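Local coordinates for hypothetical protein yqeU (Bacillus subtilis, PDB 1VHK) that probably methylates N3 of a specific uridine in 16S rRNA of the assembled 30S subunit, using S-adenosyl-L-methionine as methyl donor, at residues Q161-M166 with T220-V225. Residues are numbered along the deposited sequence; the frame is centred on the assembly and turned at random.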
ATOM      1  N   GLN A 161     -11.378  -6.826  24.719  1.00 41.30           N
ATOM      2  CA  GLN A 161     -12.494  -6.341  23.899  1.00 41.66           C
ATOM      3  C   GLN A 161     -12.399  -6.825  22.461  1.00 41.26           C
ATOM      4  O   GLN A 161     -13.387  -7.208  21.834  1.00 40.79           O
ATOM      5  CB  GLN A 161     -12.567  -4.816  23.952  1.00 41.53           C
ATOM      6  CG  GLN A 161     -13.112  -4.307  25.288  1.00 41.01           C
ATOM      7  CD  GLN A 161     -12.950  -2.803  25.398  1.00 44.74           C
ATOM      8  OE1 GLN A 161     -11.841  -2.292  25.171  1.00 45.84           O
ATOM      9  NE2 GLN A 161     -14.048  -2.123  25.715  1.00 42.29           N
ATOM     10  N   LEU A 162     -11.175  -6.807  21.934  1.00 39.98           N
ATOM     11  CA  LEU A 162     -10.920  -7.270  20.591  1.00 40.38           C
ATOM     12  C   LEU A 162     -11.373  -8.727  20.465  1.00 42.31           C
ATOM     13  O   LEU A 162     -12.241  -9.065  19.642  1.00 41.82           O
ATOM     14  CB  LEU A 162      -9.457  -7.066  20.231  1.00 34.49           C
ATOM     15  CG  LEU A 162      -8.996  -7.763  18.934  1.00 36.35           C
ATOM     16  CD1 LEU A 162      -9.305  -6.904  17.719  1.00 29.12           C
ATOM     17  CD2 LEU A 162      -7.528  -8.137  19.016  1.00 35.67           C
ATOM     18  N   LEU A 163     -10.962  -9.563  21.411  1.00 43.96           N
ATOM     19  CA  LEU A 163     -11.389 -10.957  21.466  1.00 45.82           C
ATOM     20  C   LEU A 163     -12.897 -11.117  21.381  1.00 47.00           C
ATOM     21  O   LEU A 163     -13.361 -12.056  20.739  1.00 46.74           O
ATOM     22  CB  LEU A 163     -10.854 -11.628  22.710  1.00 42.66           C
ATOM     23  CG  LEU A 163      -9.636 -12.522  22.644  1.00 41.63           C
ATOM     24  CD1 LEU A 163      -8.695 -12.192  21.503  1.00 39.98           C
ATOM     25  CD2 LEU A 163      -8.884 -12.460  23.978  1.00 39.78           C
ATOM     26  N   GLN A 164     -13.686 -10.215  21.960  1.00 49.48           N
ATOM     27  CA  GLN A 164     -15.135 -10.313  21.877  1.00 51.48           C
ATOM     28  C   GLN A 164     -15.669  -9.827  20.545  1.00 52.67           C
ATOM     29  O   GLN A 164     -16.838 -10.097  20.240  1.00 54.90           O
ATOM     30  CB  GLN A 164     -15.840  -9.576  23.022  1.00 49.51           C
ATOM     31  N   ARG A 165     -14.880  -9.131  19.747  1.00 53.10           N
ATOM     32  CA  ARG A 165     -15.365  -8.624  18.465  1.00 53.97           C
ATOM     33  C   ARG A 165     -15.316  -9.693  17.387  1.00 53.30           C
ATOM     34  O   ARG A 165     -16.169  -9.738  16.500  1.00 51.94           O
ATOM     35  CB  ARG A 165     -14.525  -7.403  18.046  1.00 57.25           C
ATOM     36  CG  ARG A 165     -15.282  -6.390  17.201  1.00 58.11           C
ATOM     37  CD  ARG A 165     -14.910  -4.970  17.576  1.00 60.53           C
ATOM     38  NE  ARG A 165     -16.061  -4.088  17.738  1.00 60.09           N
ATOM     39  CZ  ARG A 165     -16.859  -3.716  16.753  1.00 62.25           C
ATOM     40  NH1 ARG A 165     -16.628  -4.154  15.513  1.00 63.94           N
ATOM     41  NH2 ARG A 165     -17.889  -2.906  16.984  1.00 63.16           N
HETATM   42  N   MSE A 166     -14.390 -10.621  17.515  1.00 54.12           N
HETATM   43  CA  MSE A 166     -14.111 -11.679  16.573  1.00 55.46           C
HETATM   44  C   MSE A 166     -15.309 -12.398  16.008  1.00 54.77           C
HETATM   45  O   MSE A 166     -15.378 -12.709  14.805  1.00 54.20           O
HETATM   46  CB  MSE A 166     -13.114 -12.696  17.189  1.00 56.49           C
HETATM   47  CG  MSE A 166     -11.944 -11.974  17.833  1.00 63.26           C
HETATM   48 SE   MSE A 166     -10.244 -12.729  17.476  1.00 74.17          SE
HETATM   49  CE  MSE A 166     -10.616 -13.853  15.995  1.00 70.61           C
ATOM     50  N   THR A 220      -6.235 -17.752  18.583  1.00 51.12           N
ATOM     51  CA  THR A 220      -6.463 -19.035  17.931  1.00 55.13           C
ATOM     52  C   THR A 220      -7.671 -19.782  18.461  1.00 56.85           C
ATOM     53  O   THR A 220      -8.364 -20.465  17.677  1.00 57.07           O
ATOM     54  CB  THR A 220      -5.215 -19.921  18.016  1.00 56.83           C
ATOM     55  OG1 THR A 220      -4.445 -19.473  19.145  1.00 63.11           O
ATOM     56  CG2 THR A 220      -4.352 -19.796  16.779  1.00 57.85           C
ATOM     57  N   GLU A 221      -7.999 -19.630  19.743  1.00 58.32           N
ATOM     58  CA  GLU A 221      -9.178 -20.273  20.313  1.00 60.68           C
ATOM     59  C   GLU A 221     -10.452 -19.523  19.964  1.00 61.60           C
ATOM     60  O   GLU A 221     -11.554 -20.086  20.001  1.00 61.37           O
ATOM     61  CB  GLU A 221      -9.034 -20.534  21.801  1.00 63.33           C
ATOM     62  CG  GLU A 221      -8.595 -19.354  22.625  1.00 67.88           C
ATOM     63  CD  GLU A 221      -8.270 -19.679  24.067  1.00 68.68           C
ATOM     64  OE1 GLU A 221      -7.435 -20.574  24.311  1.00 70.12           O
ATOM     65  OE2 GLU A 221      -8.815 -19.005  24.968  1.00 68.41           O
ATOM     66  N   GLN A 222     -10.323 -18.277  19.488  1.00 62.56           N
ATOM     67  CA  GLN A 222     -11.452 -17.507  18.990  1.00 62.44           C
ATOM     68  C   GLN A 222     -11.584 -17.695  17.474  1.00 61.66           C
ATOM     69  O   GLN A 222     -12.203 -16.870  16.790  1.00 62.08           O
ATOM     70  CB  GLN A 222     -11.303 -16.017  19.270  1.00 67.38           C
ATOM     71  CG  GLN A 222     -11.442 -15.579  20.705  1.00 72.98           C
ATOM     72  CD  GLN A 222     -12.812 -15.838  21.302  1.00 74.69           C
ATOM     73  OE1 GLN A 222     -13.839 -15.388  20.786  1.00 75.83           O
ATOM     74  NE2 GLN A 222     -12.848 -16.577  22.406  1.00 74.27           N
ATOM     75  N   ASP A 223     -10.979 -18.746  16.936  1.00 60.24           N
ATOM     76  CA  ASP A 223     -10.998 -19.041  15.525  1.00 59.18           C
ATOM     77  C   ASP A 223     -10.023 -18.206  14.702  1.00 56.75           C
ATOM     78  O   ASP A 223     -10.143 -18.193  13.469  1.00 56.70           O
ATOM     79  CB  ASP A 223     -12.401 -18.895  14.921  1.00 60.68           C
ATOM     80  CG  ASP A 223     -13.314 -19.994  15.434  1.00 64.70           C
ATOM     81  OD1 ASP A 223     -14.536 -19.748  15.451  1.00 65.73           O
ATOM     82  OD2 ASP A 223     -12.770 -21.053  15.829  1.00 65.97           O
ATOM     83  N   GLY A 224      -9.101 -17.514  15.350  1.00 53.46           N
ATOM     84  CA  GLY A 224      -8.119 -16.734  14.578  1.00 51.12           C
ATOM     85  C   GLY A 224      -7.116 -17.767  14.035  1.00 49.66           C
ATOM     86  O   GLY A 224      -6.825 -18.726  14.769  1.00 50.15           O
ATOM     87  N   VAL A 225      -6.723 -17.629  12.782  1.00 45.97           N
ATOM     88  CA  VAL A 225      -5.770 -18.576  12.200  1.00 42.87           C
ATOM     89  C   VAL A 225      -4.466 -17.873  11.836  1.00 41.76           C
ATOM     90  O   VAL A 225      -4.480 -17.007  10.955  1.00 42.71           O
ATOM     91  CB  VAL A 225      -6.334 -19.251  10.942  1.00 40.63           C
ATOM     92  CG1 VAL A 225      -5.288 -20.092  10.240  1.00 35.19           C
ATOM     93  CG2 VAL A 225      -7.579 -20.056  11.267  1.00 40.58           C
TER
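Met166, present as selenomethionine, lays the end of its side chain over the first carbon of Gln222 and the turn that follows it. The selenium SE of Met166 is 3.9 Å from CB of Gln222, and the terminal methyl CE of Met166 comes within 3.5 Å of the backbone O of Gln222. The same CE lies 4.0 Å from N of Gly224, so one methyl spans two residues of the turn. With CG beside its own backbone N (chi1 -47°) and bends at both later torsions, the Met166 chain brings SE and CE across CB of Gln222 at an oblique angle. Three residues earlier, on helix 159-165, Leu163 adds a second apolar touch: its CG stands 4.0 Å from CG of Gln222, the two side chains crossing at about a right angle. The side chain of Gln222 thus meets both residues through CB and CG, by van der Waals contact, and the 186 Å² buried between the segments marks a modest interface. Leu163 and Met166 also reach Leu219, which extends this apolar patch onto helix 213-221. Asp223, with positive phi (79°), is the C-prime residue of the Schellman motif ending that helix; its N bonds to O of Thr220 at 3.2 Å, while N of Gly224 turns back to O of Leu219. Val225 then pairs by backbone bonds with Cys172 and Val174. The contact thus joins the end of helix 159-165 to the Schellman turn leading from helix 213-221 into edge strand 225-227 of the parallel sheet, in the alpha/beta methyltransferase domain of the SPOUT clan.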